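Local atomic coordinates of outer membrane protein (Bartonella henselae, PDB entry 2FI9), a protein that is of unknown function, belongs to the DUF498/DUF598 family and is named an outer membrane protein, although it folds as a compact mixed alpha/beta domain. Residues D19-G24 with A105-F110; R34-C39 with I47-P52. All blocks are in the same frame, centred on the assembly; numbering follows the deposited sequence.

Contact 1: D19-G24 with A105-F110; sequences DAYGNG and AAVRTF
The phenol ring of Y21 meets V107 and R108 obliquely. Its hydroxyl, by contrast, sits at the edge of the R108 guanidinium, close to that group's plane, and the phenol ring and guanidinium planes are turned 62° apart, far from a parallel stack. R108 NH1 donates to Y21 OH over 3.1 Å, but the N-H points well off the oxygen (127°), so the bond is weak. Nearer the CB end of the ring, Y21 CD2 rests 4.1 Å from V107 CG2, a single apolar touch. The CB of Y21 is directed at the helix, while R108 arrives through a bend at chi3 (-68°) that brings its head group round to the phenol. The contact thus joins an outermost strand of the three-stranded antiparallel sheet, 18-22, to helix 103-115; on that strand D19 and A20 both face R27 in a classic beta bulge. F26, on the neighbouring strand, touches both Y21 and V107, extending the apolar side of the contact. V107 is buried, whereas Y21 and R108 are exposed.

Contact 2: R34-C39 with I47-P52; sequences RGSIIC and IDMTGP
S36 and M49 face each other with the thioether laid alongside the short serine side chain: M49 SD is 3.8 Å from S36 CB, and M49 CB is equally near S36 OG. The methionine runs extended through chi2 and bends at chi3 (82°), turning its terminal methyl aside from the line of CB, CG and SD that borders the serine. L123 and F125 also pack against M49, and the serine touches F125.

I47 packs differently, against backbone more than side chain. With chi1 at 41°, its CG1 lies between its N and carbonyl carbon and rests 3.8 Å from S36 O and 3.9 Å from I37 C, while the CG2 branch looks across to CG2 of I38 at a loose 4.4 Å. L123 touches both I38 and I47, so the two isoleucines share a neighbour on strand 120-124. I47 N donates to S36 O over 3.0 Å in a nearly straight bond (172°), although the nitrogen stands well above the carbonyl plane.

Polar atoms on the serine side are bridged by water. One water accepts from S36 N and donates to I47 O; a second donates to M49 O at 2.6 Å and lies so close to S36 OG (2.5 Å) that this bond is doubtful in detail. S36 OG also hydrogen-bonds with A126 N, which ties the buried hydroxyl to the chain just beyond strand 120-124. After I47 the backbone makes an inverse gamma turn centred on D48, with a weak bond from M49 N to I47 O, and leaves the strand direction. The arrangement is that of a beta hairpin at its open end, where antiparallel strands 36-40 and 43-47 part at the margin of a mixed five-stranded sheet and water takes over between their backbones.

Overall arrangement
The centres of contacts 1 and 2 lie about 12 Å apart, and the two meet directly at two points. Near the end of the small antiparallel sheet, G24 O and G35 N are 2.8 Å apart, probably hydrogen-bonded, linking the turn after strand 18-22 to the residue just before strand 36-40. Deeper in the protein, F110 CZ packs 3.9 Å from C39 CB, bringing helix 103-115 against the mixed sheet. Along the chain, both segments of contact 2 fall between those of contact 1, so a local hairpin contact is enclosed by a long-range strand-to-helix one. Strand 120-124 is a common neighbour: A106 and F110 of contact 1 and I37 of contact 2 all pack on it.

Contact 1: D19-G24 with A105-F110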
loop_
_atom_site.group_PDB
_atom_site.type_symbol
_atom_site.label_atom_id
_atom_site.label_comp_id
_atom_site.label_asym_id
_atom_site.label_seq_id
_atom_site.Cartn_x
_atom_site.Cartn_y
_atom_site.Cartn_z
ATOM N N ASP A 19 3.327 9.133 -8.443
ATOM C CA ASP A 19 3.524 10.539 -8.812
ATOM C C ASP A 19 2.421 11.490 -8.340
ATOM O O ASP A 19 2.632 12.701 -8.304
ATOM C CB ASP A 19 3.736 10.666 -10.326
ATOM C CG ASP A 19 4.929 9.862 -10.800
ATOM O OD1 ASP A 19 5.937 9.810 -10.067
ATOM O OD2 ASP A 19 4.862 9.268 -11.890
ATOM N N ALA A 20 1.256 10.946 -7.990
ATOM C CA ALA A 20 0.131 11.758 -7.532
ATOM C C ALA A 20 -0.904 10.899 -6.828
ATOM O O ALA A 20 -0.980 9.689 -7.060
ATOM C CB ALA A 20 -0.509 12.505 -8.687
ATOM N N TYR A 21 -1.667 11.535 -5.939
ATOM C CA TYR A 21 -2.835 10.928 -5.312
ATOM C C TYR A 21 -3.904 12.021 -5.264
ATOM O O TYR A 21 -3.633 13.187 -5.597
ATOM C CB TYR A 21 -2.502 10.397 -3.908
ATOM C CG TYR A 21 -2.051 11.466 -2.930
ATOM C CD1 TYR A 21 -2.952 12.046 -2.046
ATOM C CD2 TYR A 21 -0.724 11.906 -2.902
ATOM C CE1 TYR A 21 -2.550 13.046 -1.148
ATOM C CE2 TYR A 21 -0.314 12.901 -2.009
ATOM C CZ TYR A 21 -1.225 13.460 -1.146
ATOM O OH TYR A 21 -0.835 14.432 -0.255
ATOM N N GLY A 22 -5.109 11.650 -4.846
ATOM C CA GLY A 22 -6.254 12.554 -4.928
ATOM C C GLY A 22 -7.157 12.114 -6.056
ATOM O O GLY A 22 -6.771 11.270 -6.890
ATOM N N ASN A 23 -8.358 12.685 -6.094
ATOM C CA ASN A 23 -9.293 12.473 -7.192
ATOM C C ASN A 23 -9.702 11.006 -7.331
ATOM O O ASN A 23 -9.908 10.497 -8.444
ATOM C CB ASN A 23 -8.710 13.008 -8.511
ATOM C CG ASN A 23 -9.729 13.005 -9.650
ATOM O OD1 ASN A 23 -10.908 13.314 -9.443
ATOM N ND2 ASN A 23 -9.279 12.654 -10.857
ATOM N N GLY A 24 -9.801 10.333 -6.190
ATOM C CA GLY A 24 -10.209 8.939 -6.125
ATOM C C GLY A 24 -9.221 7.990 -6.789
ATOM O O GLY A 24 -9.568 6.851 -7.117
ATOM N N ALA A 105 0.728 10.682 3.299
ATOM C CA ALA A 105 1.950 10.344 4.013
ATOM C C ALA A 105 2.503 9.021 3.520
ATOM O O ALA A 105 3.708 8.886 3.357
ATOM C CB ALA A 105 1.688 10.280 5.520
ATOM N N ALA A 106 1.632 8.044 3.293
ATOM C CA ALA A 106 2.099 6.733 2.848
ATOM C C ALA A 106 2.744 6.832 1.455
ATOM O O ALA A 106 3.804 6.228 1.192
ATOM C CB ALA A 106 0.961 5.738 2.862
ATOM N N VAL A 107 2.121 7.599 0.559
ATOM C CA VAL A 107 2.698 7.810 -0.776
ATOM C C VAL A 107 4.114 8.380 -0.667
ATOM O O VAL A 107 5.055 7.862 -1.298
ATOM C CB VAL A 107 1.825 8.757 -1.664
ATOM C CG1 VAL A 107 2.613 9.262 -2.904
ATOM C CG2 VAL A 107 0.500 8.074 -2.057
ATOM N N ARG A 108 4.267 9.439 0.132
ATOM C CA ARG A 108 5.538 10.147 0.217
ATOM C C ARG A 108 6.611 9.265 0.821
ATOM O O ARG A 108 7.741 9.262 0.340
ATOM C CB ARG A 108 5.389 11.433 1.024
ATOM C CG ARG A 108 4.602 12.503 0.291
ATOM C CD ARG A 108 4.544 13.795 1.087
ATOM N NE ARG A 108 3.752 13.675 2.318
ATOM C CZ ARG A 108 2.451 13.955 2.413
ATOM N NH1 ARG A 108 1.766 14.357 1.347
ATOM N NH2 ARG A 108 1.835 13.831 3.578
ATOM N N THR A 109 6.225 8.485 1.833
ATOM C CA THR A 109 7.122 7.561 2.526
ATOM C C THR A 109 7.480 6.375 1.645
ATOM O O THR A 109 8.643 5.974 1.602
ATOM C CB THR A 109 6.518 7.028 3.862
ATOM O OG1 THR A 109 6.137 8.120 4.705
ATOM C CG2 THR A 109 7.526 6.180 4.605
ATOM N N PHE A 110 6.481 5.803 0.965
ATOM C CA PHE A 110 6.734 4.753 -0.031
ATOM C C PHE A 110 7.765 5.184 -1.076
ATOM O O PHE A 110 8.703 4.440 -1.370
ATOM C CB PHE A 110 5.450 4.333 -0.743
ATOM C CG PHE A 110 5.672 3.316 -1.834
ATOM C CD1 PHE A 110 5.937 1.984 -1.515
ATOM C CD2 PHE A 110 5.655 3.693 -3.187
ATOM C CE1 PHE A 110 6.155 1.035 -2.511
ATOM C CE2 PHE A 110 5.876 2.729 -4.213
ATOM C CZ PHE A 110 6.127 1.406 -3.875
#

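Contact 2: R34-C39 with I47-P52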
loop_
_atom_site.group_PDB
_atom_site.type_symbol
_atom_site.label_atom_id
_atom_site.label_comp_id
_atom_site.label_asym_id
_atom_site.label_seq_id
_atom_site.Cartn_x
_atom_site.Cartn_y
_atom_site.Cartn_z
ATOM N N ARG A 34 -7.988 4.739 -11.337
ATOM C CA ARG A 34 -9.074 5.114 -10.437
ATOM C C ARG A 34 -9.324 3.975 -9.426
ATOM O O ARG A 34 -9.606 2.825 -9.805
ATOM C CB ARG A 34 -10.347 5.446 -11.228
ATOM C CG ARG A 34 -10.721 4.442 -12.378
ATOM C CD ARG A 34 -9.663 4.329 -13.509
ATOM N NE ARG A 34 -9.206 2.941 -13.664
ATOM C CZ ARG A 34 -8.136 2.552 -14.361
ATOM N NH1 ARG A 34 -7.377 3.442 -14.999
ATOM N NH2 ARG A 34 -7.824 1.259 -14.428
ATOM N N GLY A 35 -9.194 4.296 -8.148
ATOM C CA GLY A 35 -9.373 3.300 -7.100
ATOM C C GLY A 35 -8.148 3.108 -6.223
ATOM O O GLY A 35 -7.083 3.708 -6.454
ATOM N N SER A 36 -8.316 2.282 -5.193
ATOM C CA SER A 36 -7.248 1.985 -4.260
ATOM C C SER A 36 -6.252 1.012 -4.894
ATOM O O SER A 36 -6.608 0.247 -5.805
ATOM C CB SER A 36 -7.831 1.389 -2.987
ATOM O OG SER A 36 -8.707 2.324 -2.352
ATOM N N ILE A 37 -5.008 1.047 -4.428
ATOM C CA ILE A 37 -3.963 0.207 -5.024
ATOM C C ILE A 37 -3.104 -0.456 -3.965
ATOM O O ILE A 37 -2.977 0.032 -2.830
ATOM C CB ILE A 37 -3.047 0.989 -6.024
ATOM C CG1 ILE A 37 -2.380 2.198 -5.349
ATOM C CG2 ILE A 37 -3.840 1.406 -7.242
ATOM C CD1 ILE A 37 -1.248 2.815 -6.176
ATOM N N ILE A 38 -2.536 -1.585 -4.341
ATOM C CA ILE A 38 -1.492 -2.210 -3.564
ATOM C C ILE A 38 -0.218 -2.267 -4.446
ATOM O O ILE A 38 -0.301 -2.551 -5.631
ATOM C CB ILE A 38 -1.950 -3.589 -3.057
ATOM C CG1 ILE A 38 -1.133 -4.011 -1.845
ATOM C CG2 ILE A 38 -1.920 -4.653 -4.153
ATOM C CD1 ILE A 38 -1.806 -5.114 -1.065
ATOM N N CYS A 39 0.928 -1.942 -3.863
ATOM C CA CYS A 39 2.181 -1.837 -4.582
ATOM C C CYS A 39 3.129 -2.810 -3.938
ATOM O O CYS A 39 3.530 -2.629 -2.791
ATOM C CB CYS A 39 2.755 -0.423 -4.448
ATOM S SG CYS A 39 1.620 0.892 -4.914
ATOM N N ILE A 47 -7.156 -2.692 -5.944
ATOM C CA ILE A 47 -7.927 -3.431 -4.962
ATOM C C ILE A 47 -9.193 -2.652 -4.627
ATOM O O ILE A 47 -9.193 -1.418 -4.526
ATOM C CB ILE A 47 -7.138 -3.759 -3.678
ATOM C CG1 ILE A 47 -6.281 -2.583 -3.255
ATOM C CG2 ILE A 47 -6.269 -5.010 -3.885
ATOM C CD1 ILE A 47 -6.092 -2.495 -1.793
ATOM N N ASP A 48 -10.277 -3.391 -4.466
ATOM C CA ASP A 48 -11.574 -2.797 -4.280
ATOM C C ASP A 48 -11.837 -2.567 -2.805
ATOM O O ASP A 48 -12.592 -3.314 -2.190
ATOM C CB ASP A 48 -12.642 -3.702 -4.870
ATOM C CG ASP A 48 -13.933 -2.964 -5.141
ATOM O OD1 ASP A 48 -13.885 -1.735 -5.406
ATOM O OD2 ASP A 48 -14.999 -3.621 -5.094
ATOM N N MET A 49 -11.202 -1.546 -2.238
ATOM C CA MET A 49 -11.463 -1.166 -0.849
ATOM C C MET A 49 -12.756 -0.330 -0.786
ATOM O O MET A 49 -12.887 0.667 -1.486
ATOM C CB MET A 49 -10.275 -0.380 -0.268
ATOM C CG MET A 49 -8.979 -1.180 -0.092
ATOM S SD MET A 49 -7.559 -0.181 0.453
ATOM C CE MET A 49 -7.909 -0.146 2.210
ATOM N N THR A 50 -13.719 -0.745 0.025
ATOM C CA THR A 50 -14.933 0.069 0.235
ATOM C C THR A 50 -14.702 1.163 1.273
ATOM O O THR A 50 -15.518 2.088 1.433
ATOM C CB THR A 50 -16.097 -0.769 0.748
ATOM O OG1 THR A 50 -15.720 -1.354 2.002
ATOM C CG2 THR A 50 -16.480 -1.840 -0.258
ATOM N N GLY A 51 -13.598 1.025 1.994
ATOM C CA GLY A 51 -13.296 1.905 3.106
ATOM C C GLY A 51 -11.826 1.899 3.434
ATOM O O GLY A 51 -11.098 1.007 3.001
ATOM N N PRO A 52 -11.384 2.899 4.206
ATOM C CA PRO A 52 -9.972 3.127 4.486
ATOM C C PRO A 52 -9.292 2.098 5.400
ATOM O O PRO A 52 -8.060 2.070 5.453
ATOM C CB PRO A 52 -9.972 4.512 5.127
ATOM C CG PRO A 52 -11.310 4.647 5.714
ATOM C CD PRO A 52 -12.243 3.929 4.821
HETATM O O HOH W 1 -11.157 2.117 -2.821
HETATM O O HOH W 2 -10.796 0.793 -5.188
#